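Long-range contacts in Ketoacyl_synth_N domain-containing protein (Photorhabdus luminescens subsp. laumondii, PDB 6SMO), which probably takes part in carrier-protein-dependent 3-oxoacyl chain extension as a ketosynthase-like chain of the thiolase superfamily: residues E243-V248 and A365-A370; I320-A325 and I352-F357; E263-L268 and G361-L366. All blocks are in the same frame, centred on the assembly; numbering follows the deposited sequence.

The three contacts all involve the last hairpin of the chain, strands 351-356 and 362-369. Reading from the N terminus, strand 242-251 comes first. It closes the longest loop by pairing with 362-369 in contact 1. The short helical turn 263-268 follows. Its contact 3 starts later and ends on the same final strand, sharing Ala365 and Leu366 with contact 1. Helix 319-329 comes next and packs on strand 351-356 in contact 2. This is the shortest loop, and it sits inside both others. Together they join one sheet to a helix on one face and a helical turn on the other.

Contact 1. Residues E243-V248 and A365-A370; sequences ELTGFV and ALSFSA
The hydroxyl OG1 of Thr245 reaches across to the last strand and meets three oxygens there. Thr245 OG1 lies 2.7 Å from Ser367 OG, a hydrogen bond in which either group may be the donor. A longer one, 3.2 Å, joins OG1 of Thr245 to OG of Ser369, again without a fixed direction. The third approach, to the carbonyl oxygen of Ser367, is weak and not settled, as the one proton has another acceptor nearby. The chi1 of Thr245, 40°, places OG1 in the crowded position between the backbone N and the carbonyl carbon. Ser367 OG also has a weak hydrogen bond to Gln351 NE2.

Thr245 and Gly246 both lie opposite Ser367. This is a classic beta bulge in an otherwise antiparallel pairing. The N of Thr245 bonds to the O of Ser367 at 2.9 Å, and the N of Ser367 bonds to the O of Gly246. At one end, Glu243 and Ser369 form a hydrogen-bonded pair, with Glu243 N to Ser369 O at 2.8 Å and nearly straight, 175° at the hydrogen. At the other end, Val248 and Ala365 pair in the same way.

Strands 242-251 and 362-369 are neighbours in a sheet of the thiolase-type fold. Leu244, Phe247, Leu366 and Phe368 line the face turned to helix 161-175 and helix 319-329. There, CD1 of Leu244 lies 3.8 Å from CE1 of Phe368, and the two side chains cross obliquely. CD2 of Leu366 sits 3.5 Å from CD1 of Phe247, whose ring meets Tyr168 edge-to-face. On the other face, CB of Val248 and CB of Ala365 are 4.0 Å apart, and Leu268 covers both. Glu243 carries its carboxylate out on an extended chain to a salt bridge between OE2 and Arg4 NE.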
loop_
_atom_site.group_PDB
_atom_site.type_symbol
_atom_site.label_atom_id
_atom_site.label_comp_id
_atom_site.label_asym_id
_atom_site.label_seq_id
_atom_site.Cartn_x
_atom_site.Cartn_y
_atom_site.Cartn_z
ATOM N N GLU C 243 -22.415 -16.533 -4.145
ATOM C CA GLU C 243 -22.616 -15.375 -3.235
ATOM C C GLU C 243 -21.585 -15.447 -2.101
ATOM O O GLU C 243 -21.455 -16.531 -1.501
ATOM C CB GLU C 243 -24.040 -15.385 -2.674
ATOM C CG GLU C 243 -24.406 -14.124 -1.910
ATOM C CD GLU C 243 -25.812 -14.099 -1.335
ATOM O OE1 GLU C 243 -26.468 -15.160 -1.320
ATOM O OE2 GLU C 243 -26.248 -13.015 -0.901
ATOM N N LEU C 244 -20.883 -14.341 -1.828
ATOM C CA LEU C 244 -19.983 -14.200 -0.651
ATOM C C LEU C 244 -20.845 -13.884 0.576
ATOM O O LEU C 244 -21.374 -12.757 0.655
ATOM C CB LEU C 244 -18.943 -13.105 -0.913
ATOM C CG LEU C 244 -17.728 -13.121 0.017
ATOM C CD1 LEU C 244 -16.489 -12.604 -0.697
ATOM C CD2 LEU C 244 -17.985 -12.316 1.283
ATOM N N THR C 245 -20.981 -14.854 1.485
ATOM C CA THR C 245 -21.950 -14.841 2.616
ATOM C C THR C 245 -21.285 -14.328 3.900
ATOM O O THR C 245 -21.994 -13.684 4.697
ATOM C CB THR C 245 -22.565 -16.232 2.814
ATOM O OG1 THR C 245 -21.537 -17.207 2.633
ATOM C CG2 THR C 245 -23.702 -16.507 1.853
ATOM N N GLY C 246 -19.988 -14.597 4.095
ATOM C CA GLY C 246 -19.269 -14.262 5.342
ATOM C C GLY C 246 -17.779 -14.054 5.130
ATOM O O GLY C 246 -17.222 -14.643 4.180
ATOM N N PHE C 247 -17.162 -13.240 5.993
ATOM C CA PHE C 247 -15.703 -12.962 6.039
ATOM C C PHE C 247 -15.240 -12.922 7.501
ATOM O O PHE C 247 -15.926 -12.300 8.336
ATOM C CB PHE C 247 -15.378 -11.651 5.319
ATOM C CG PHE C 247 -13.950 -11.191 5.470
ATOM C CD1 PHE C 247 -12.897 -12.033 5.143
ATOM C CD2 PHE C 247 -13.655 -9.919 5.935
ATOM C CE1 PHE C 247 -11.581 -11.613 5.282
ATOM C CE2 PHE C 247 -12.340 -9.499 6.072
ATOM C CZ PHE C 247 -11.306 -10.346 5.742
ATOM N N VAL C 248 -14.104 -13.568 7.784
ATOM C CA VAL C 248 -13.483 -13.676 9.138
ATOM C C VAL C 248 -12.040 -13.168 9.045
ATOM O O VAL C 248 -11.326 -13.597 8.118
ATOM C CB VAL C 248 -13.554 -15.126 9.655
ATOM C CG1 VAL C 248 -12.623 -15.377 10.831
ATOM C CG2 VAL C 248 -14.979 -15.520 10.014
ATOM N N ALA C 365 -10.708 -16.314 7.037
ATOM C CA ALA C 365 -11.609 -17.279 6.365
ATOM C C ALA C 365 -12.680 -16.536 5.557
ATOM O O ALA C 365 -13.150 -15.477 6.020
ATOM C CB ALA C 365 -12.230 -18.202 7.383
ATOM N N LEU C 366 -13.038 -17.089 4.393
ATOM C CA LEU C 366 -14.102 -16.580 3.485
ATOM C C LEU C 366 -15.169 -17.666 3.307
ATOM O O LEU C 366 -14.802 -18.859 3.299
ATOM C CB LEU C 366 -13.472 -16.200 2.141
ATOM C CG LEU C 366 -12.688 -14.888 2.127
ATOM C CD1 LEU C 366 -11.743 -14.834 0.937
ATOM C CD2 LEU C 366 -13.629 -13.693 2.116
ATOM N N SER C 367 -16.434 -17.256 3.170
ATOM C CA SER C 367 -17.612 -18.141 2.978
ATOM C C SER C 367 -18.287 -17.819 1.639
ATOM O O SER C 367 -18.690 -16.656 1.447
ATOM C CB SER C 367 -18.580 -18.004 4.125
ATOM O OG SER C 367 -19.736 -18.801 3.913
ATOM N N PHE C 368 -18.393 -18.819 0.755
ATOM C CA PHE C 368 -19.068 -18.732 -0.568
ATOM C C PHE C 368 -20.232 -19.730 -0.602
ATOM O O PHE C 368 -20.029 -20.892 -0.201
ATOM C CB PHE C 368 -18.069 -18.991 -1.697
ATOM C CG PHE C 368 -16.967 -17.967 -1.796
ATOM C CD1 PHE C 368 -17.143 -16.803 -2.529
ATOM C CD2 PHE C 368 -15.759 -18.161 -1.145
ATOM C CE1 PHE C 368 -16.132 -15.859 -2.614
ATOM C CE2 PHE C 368 -14.748 -17.215 -1.231
ATOM C CZ PHE C 368 -14.937 -16.066 -1.964
ATOM N N SER C 369 -21.404 -19.283 -1.064
ATOM C CA SER C 369 -22.672 -20.062 -1.102
ATOM C C SER C 369 -23.232 -20.092 -2.529
ATOM O O SER C 369 -23.075 -19.086 -3.248
ATOM C CB SER C 369 -23.673 -19.501 -0.129
ATOM O OG SER C 369 -23.170 -19.559 1.197
ATOM N N ALA C 370 -23.877 -21.201 -2.904
ATOM C CA ALA C 370 -24.390 -21.484 -4.267
ATOM C C ALA C 370 -25.604 -20.599 -4.577
ATOM O O ALA C 370 -26.212 -20.066 -3.627
ATOM C CB ALA C 370 -24.738 -22.948 -4.393
#

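Contact 2. Residues I320-A325 and I352-F357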
loop_
_atom_site.group_PDB
_atom_site.type_symbol
_atom_site.label_atom_id
_atom_site.label_comp_id
_atom_site.label_asym_id
_atom_site.label_seq_id
_atom_site.Cartn_x
_atom_site.Cartn_y
_atom_site.Cartn_z
ATOM N N ILE C 320 -6.753 -18.004 -4.850
ATOM C CA ILE C 320 -6.885 -18.997 -5.957
ATOM C C ILE C 320 -7.876 -20.078 -5.527
ATOM O O ILE C 320 -8.591 -20.588 -6.385
ATOM C CB ILE C 320 -5.516 -19.561 -6.387
ATOM C CG1 ILE C 320 -5.634 -20.443 -7.630
ATOM C CG2 ILE C 320 -4.828 -20.287 -5.245
ATOM C CD1 ILE C 320 -4.382 -20.495 -8.460
ATOM N N ASP C 321 -7.909 -20.387 -4.231
ATOM C CA ASP C 321 -8.873 -21.346 -3.625
ATOM C C ASP C 321 -10.299 -20.808 -3.812
ATOM O O ASP C 321 -11.181 -21.604 -4.190
ATOM C CB ASP C 321 -8.562 -21.598 -2.147
ATOM C CG ASP C 321 -7.207 -22.242 -1.897
ATOM O OD1 ASP C 321 -6.227 -21.820 -2.543
ATOM O OD2 ASP C 321 -7.143 -23.162 -1.056
ATOM N N SER C 322 -10.503 -19.509 -3.558
ATOM C CA SER C 322 -11.800 -18.792 -3.710
ATOM C C SER C 322 -12.206 -18.730 -5.189
ATOM O O SER C 322 -13.421 -18.759 -5.464
ATOM C CB SER C 322 -11.736 -17.411 -3.106
ATOM O OG SER C 322 -11.465 -17.474 -1.714
ATOM N N VAL C 323 -11.225 -18.636 -6.095
ATOM C CA VAL C 323 -11.430 -18.653 -7.576
ATOM C C VAL C 323 -11.978 -20.029 -7.978
ATOM O O VAL C 323 -12.985 -20.069 -8.713
ATOM C CB VAL C 323 -10.129 -18.301 -8.327
ATOM C CG1 VAL C 323 -10.136 -18.788 -9.771
ATOM C CG2 VAL C 323 -9.846 -16.808 -8.270
ATOM N N LEU C 324 -11.339 -21.105 -7.504
ATOM C CA LEU C 324 -11.757 -22.517 -7.742
ATOM C C LEU C 324 -13.131 -22.767 -7.106
ATOM O O LEU C 324 -14.000 -23.337 -7.795
ATOM C CB LEU C 324 -10.702 -23.472 -7.169
ATOM C CG LEU C 324 -9.669 -24.005 -8.164
ATOM C CD1 LEU C 324 -9.033 -22.884 -8.972
ATOM C CD2 LEU C 324 -8.598 -24.809 -7.442
ATOM N N ALA C 325 -13.314 -22.356 -5.845
ATOM C CA ALA C 325 -14.549 -22.560 -5.047
ATOM C C ALA C 325 -15.748 -21.916 -5.755
ATOM O O ALA C 325 -16.840 -22.518 -5.723
ATOM C CB ALA C 325 -14.367 -22.003 -3.656
ATOM N N ILE C 352 -19.043 -23.478 0.248
ATOM C CA ILE C 352 -17.589 -23.775 0.425
ATOM C C ILE C 352 -16.978 -22.674 1.298
ATOM O O ILE C 352 -17.114 -21.488 0.938
ATOM C CB ILE C 352 -16.869 -23.906 -0.933
ATOM C CG1 ILE C 352 -17.466 -25.031 -1.782
ATOM C CG2 ILE C 352 -15.370 -24.089 -0.731
ATOM C CD1 ILE C 352 -16.972 -25.061 -3.211
ATOM N N ILE C 353 -16.338 -23.066 2.405
ATOM C CA ILE C 353 -15.652 -22.155 3.369
ATOM C C ILE C 353 -14.147 -22.433 3.301
ATOM O O ILE C 353 -13.748 -23.591 3.532
ATOM C CB ILE C 353 -16.223 -22.333 4.791
ATOM C CG1 ILE C 353 -17.688 -21.892 4.855
ATOM C CG2 ILE C 353 -15.376 -21.604 5.824
ATOM C CD1 ILE C 353 -18.474 -22.536 5.967
ATOM N N ILE C 354 -13.355 -21.403 2.988
ATOM C CA ILE C 354 -11.872 -21.476 2.826
ATOM C C ILE C 354 -11.220 -20.790 4.030
ATOM O O ILE C 354 -11.682 -19.695 4.399
ATOM C CB ILE C 354 -11.441 -20.827 1.495
ATOM C CG1 ILE C 354 -12.223 -21.396 0.309
ATOM C CG2 ILE C 354 -9.938 -20.958 1.290
ATOM C CD1 ILE C 354 -12.536 -20.377 -0.757
ATOM N N GLN C 355 -10.191 -21.418 4.608
ATOM C CA GLN C 355 -9.419 -20.880 5.760
ATOM C C GLN C 355 -7.948 -20.730 5.361
ATOM O O GLN C 355 -7.431 -21.610 4.644
ATOM C CB GLN C 355 -9.548 -21.794 6.979
ATOM C CG GLN C 355 -9.081 -21.142 8.274
ATOM C CD GLN C 355 -9.177 -22.066 9.463
ATOM O OE1 GLN C 355 -9.849 -21.771 10.450
ATOM N NE2 GLN C 355 -8.503 -23.201 9.377
ATOM N N ARG C 356 -7.318 -19.641 5.811
ATOM C CA ARG C 356 -5.853 -19.397 5.718
ATOM C C ARG C 356 -5.386 -18.722 7.011
ATOM O O ARG C 356 -6.210 -18.048 7.657
ATOM C CB ARG C 356 -5.517 -18.523 4.505
ATOM C CG ARG C 356 -5.255 -19.301 3.224
ATOM C CD ARG C 356 -3.958 -18.870 2.568
ATOM N NE ARG C 356 -2.799 -19.262 3.362
ATOM C CZ ARG C 356 -1.551 -18.843 3.162
ATOM N NH1 ARG C 356 -0.580 -19.273 3.950
ATOM N NH2 ARG C 356 -1.272 -17.996 2.184
ATOM N N PHE C 357 -4.115 -18.904 7.373
ATOM C CA PHE C 357 -3.471 -18.204 8.516
ATOM C C PHE C 357 -1.963 -18.078 8.278
ATOM O O PHE C 357 -1.392 -18.863 7.495
ATOM C CB PHE C 357 -3.806 -18.889 9.845
ATOM C CG PHE C 357 -3.817 -20.396 9.853
ATOM C CD1 PHE C 357 -2.637 -21.114 9.980
ATOM C CD2 PHE C 357 -5.012 -21.096 9.798
ATOM C CE1 PHE C 357 -2.653 -22.500 10.018
ATOM C CE2 PHE C 357 -5.025 -22.482 9.835
ATOM C CZ PHE C 357 -3.845 -23.181 9.944
#
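Ile352 meets Ala325 with both of its branches. With chi1 -60°, its CG2 is anti to the backbone N and faces Ala325, lying 3.7 Å from CB of that residue. Its other branch ends in CD1, which comes to 3.6 Å from the carbonyl oxygen of Ala325.

Ile354 also turns to the helix and buries more surface here than any other residue of the contact. Its CG2 is 3.8 Å from CB of Asp321. Its CD1 extends over the turn between Ser322 and Ala325 and lies 3.8 Å from CB of Ala325. The same CD1 packs against CA and the side chain of Ser322. The Ser322 hydroxyl is hydrogen-bonded to the carbonyl oxygen of Gly318, one turn back. Asp321 OD1 makes a weak hydrogen bond to Gly318 N.

The contact is buried and mostly apolar. Ile278 of strand 275-278 also touches Ile352, Ile354 and Asp321. The helix and strand segments run almost antiparallel, at 172°, with axes 9.2 Å apart at closest approach. Strand 351-356 lies beside 275-278 in parallel. A helix laid against a sheet and followed in the chain, after a partly unmodelled linker, by one of its strands is the alpha/beta layering of the thiolase fold.

Contact 3. Residues E263-L268 and G361-L366; sequences EYTAEL and GHVCAL
Thr265 has chi1 -46°, which leaves OG1 beside the backbone N and sends CG2 anti to it, toward CB of Ala365. Leu268 has chi1 -76°, with CG beside its own N, and chi2 177° then carries CD1 out to the same methyl. The turn 263-268 thus covers one face of the sheet in a domain of the thiolase clan. It packs on the last strand of the chain, which runs between 242-251 and 351-356 in the sheet. The opposite face of that strand, with Cys364 and Leu366, meets helix 161-175.

Ala365 CB meets two methyls of the turn. CG2 of Thr265 is 3.7 Å from CB of Ala365. CD1 of Leu268 is 3.8 Å from that CB. The Leu268 methyl also lies 3.7 Å from CG2 of Val248 on the neighbouring strand, so it touches both strands of the pair. Further back, CG1 of Val363 approaches OG1 of Thr265 at 4.1 Å, and the two side chains cross at a slant. Thr265 is buried, and its OG1 is hydrogen-bonded to OE1 of Gln355.

The turn itself is held loosely. Glu263 O receives weak bonds from Ala266 N and Glu267 N, and Leu268 N makes another weak one to Thr265 O. The ring of Tyr264 leads away from the strand and stacks with Tyr250.

At the start of the strand the fold meets its partner protein. His362 ND1 is hydrogen-bonded to Ser358 OG, and His362 NE2 to the carbonyl oxygen of Val184 of the neighbouring PKS_KS domain-containing chain.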
loop_
_atom_site.group_PDB
_atom_site.type_symbol
_atom_site.label_atom_id
_atom_site.label_comp_id
_atom_site.label_asym_id
_atom_site.label_seq_id
_atom_site.Cartn_x
_atom_site.Cartn_y
_atom_site.Cartn_z
ATOM N N GLU C 263 -13.161 -21.117 16.351
ATOM C CA GLU C 263 -14.626 -21.228 16.594
ATOM C C GLU C 263 -15.383 -20.154 15.800
ATOM O O GLU C 263 -16.580 -20.370 15.528
ATOM C CB GLU C 263 -14.943 -21.119 18.087
ATOM C CG GLU C 263 -14.488 -22.324 18.891
ATOM C CD GLU C 263 -15.028 -22.390 20.309
ATOM O OE1 GLU C 263 -15.595 -21.381 20.777
ATOM O OE2 GLU C 263 -14.882 -23.455 20.943
ATOM N N TYR C 264 -14.725 -19.042 15.452
ATOM C CA TYR C 264 -15.299 -17.953 14.615
ATOM C C TYR C 264 -15.404 -18.419 13.156
ATOM O O TYR C 264 -16.308 -17.938 12.446
ATOM C CB TYR C 264 -14.482 -16.665 14.744
ATOM C CG TYR C 264 -14.702 -15.917 16.035
ATOM C CD1 TYR C 264 -15.735 -15.001 16.163
ATOM C CD2 TYR C 264 -13.885 -16.128 17.134
ATOM C CE1 TYR C 264 -15.948 -14.311 17.345
ATOM C CE2 TYR C 264 -14.083 -15.447 18.324
ATOM C CZ TYR C 264 -15.119 -14.535 18.431
ATOM O OH TYR C 264 -15.323 -13.860 19.600
ATOM N N THR C 265 -14.514 -19.320 12.724
ATOM C CA THR C 265 -14.554 -19.969 11.384
ATOM C C THR C 265 -15.735 -20.947 11.332
ATOM O O THR C 265 -16.328 -21.092 10.247
ATOM C CB THR C 265 -13.234 -20.680 11.050
ATOM O OG1 THR C 265 -12.150 -19.809 11.375
ATOM C CG2 THR C 265 -13.138 -21.083 9.595
ATOM N N ALA C 266 -16.054 -21.592 12.461
ATOM C CA ALA C 266 -17.162 -22.567 12.604
ATOM C C ALA C 266 -18.518 -21.852 12.509
ATOM O O ALA C 266 -19.496 -22.510 12.104
ATOM C CB ALA C 266 -17.026 -23.321 13.906
ATOM N N GLU C 267 -18.573 -20.565 12.868
ATOM C CA GLU C 267 -19.805 -19.727 12.820
ATOM C C GLU C 267 -20.221 -19.476 11.363
ATOM O O GLU C 267 -21.431 -19.275 11.135
ATOM C CB GLU C 267 -19.600 -18.403 13.562
ATOM C CG GLU C 267 -19.921 -18.482 15.044
ATOM C CD GLU C 267 -19.564 -17.242 15.848
ATOM O OE1 GLU C 267 -19.408 -17.365 17.079
ATOM O OE2 GLU C 267 -19.444 -16.156 15.242
ATOM N N LEU C 268 -19.269 -19.483 10.423
ATOM C CA LEU C 268 -19.516 -19.235 8.972
ATOM C C LEU C 268 -20.444 -20.315 8.396
ATOM O O LEU C 268 -21.195 -19.994 7.454
ATOM C CB LEU C 268 -18.188 -19.211 8.205
ATOM C CG LEU C 268 -17.335 -17.950 8.355
ATOM C CD1 LEU C 268 -16.026 -18.097 7.594
ATOM C CD2 LEU C 268 -18.083 -16.714 7.875
ATOM N N GLY C 361 0.571 -15.447 13.288
ATOM C CA GLY C 361 -0.602 -16.029 13.972
ATOM C C GLY C 361 -1.919 -15.360 13.607
ATOM O O GLY C 361 -2.740 -15.164 14.522
ATOM N N HIS C 362 -2.137 -15.047 12.325
ATOM C CA HIS C 362 -3.437 -14.553 11.791
ATOM C C HIS C 362 -4.442 -15.710 11.756
ATOM O O HIS C 362 -4.007 -16.868 11.865
ATOM C CB HIS C 362 -3.273 -13.928 10.397
ATOM C CG HIS C 362 -2.756 -12.530 10.413
ATOM N ND1 HIS C 362 -1.407 -12.242 10.469
ATOM C CD2 HIS C 362 -3.397 -11.342 10.370
ATOM C CE1 HIS C 362 -1.238 -10.936 10.468
ATOM N NE2 HIS C 362 -2.444 -10.362 10.409
ATOM N N VAL C 363 -5.735 -15.394 11.637
ATOM C CA VAL C 363 -6.829 -16.367 11.337
ATOM C C VAL C 363 -7.824 -15.673 10.401
ATOM O O VAL C 363 -8.602 -14.828 10.888
ATOM C CB VAL C 363 -7.525 -16.888 12.611
ATOM C CG1 VAL C 363 -8.729 -17.758 12.281
ATOM C CG2 VAL C 363 -6.566 -17.641 13.521
ATOM N N CYS C 364 -7.784 -16.015 9.110
ATOM C CA CYS C 364 -8.649 -15.447 8.044
ATOM C C CYS C 364 -9.442 -16.573 7.371
ATOM O O CYS C 364 -8.873 -17.664 7.179
ATOM C CB CYS C 364 -7.816 -14.692 7.016
ATOM S SG CYS C 364 -6.909 -13.291 7.723
ATOM N N ALA C 365 -10.708 -16.314 7.037
ATOM C CA ALA C 365 -11.609 -17.279 6.365
ATOM C C ALA C 365 -12.680 -16.536 5.557
ATOM O O ALA C 365 -13.150 -15.477 6.020
ATOM C CB ALA C 365 -12.230 -18.202 7.383
ATOM N N LEU C 366 -13.038 -17.089 4.393
ATOM C CA LEU C 366 -14.102 -16.580 3.485
ATOM C C LEU C 366 -15.169 -17.666 3.307
ATOM O O LEU C 366 -14.802 -18.859 3.299
ATOM C CB LEU C 366 -13.472 -16.200 2.141
ATOM C CG LEU C 366 -12.688 -14.888 2.127
ATOM C CD1 LEU C 366 -11.743 -14.834 0.937
ATOM C CD2 LEU C 366 -13.629 -13.693 2.116
#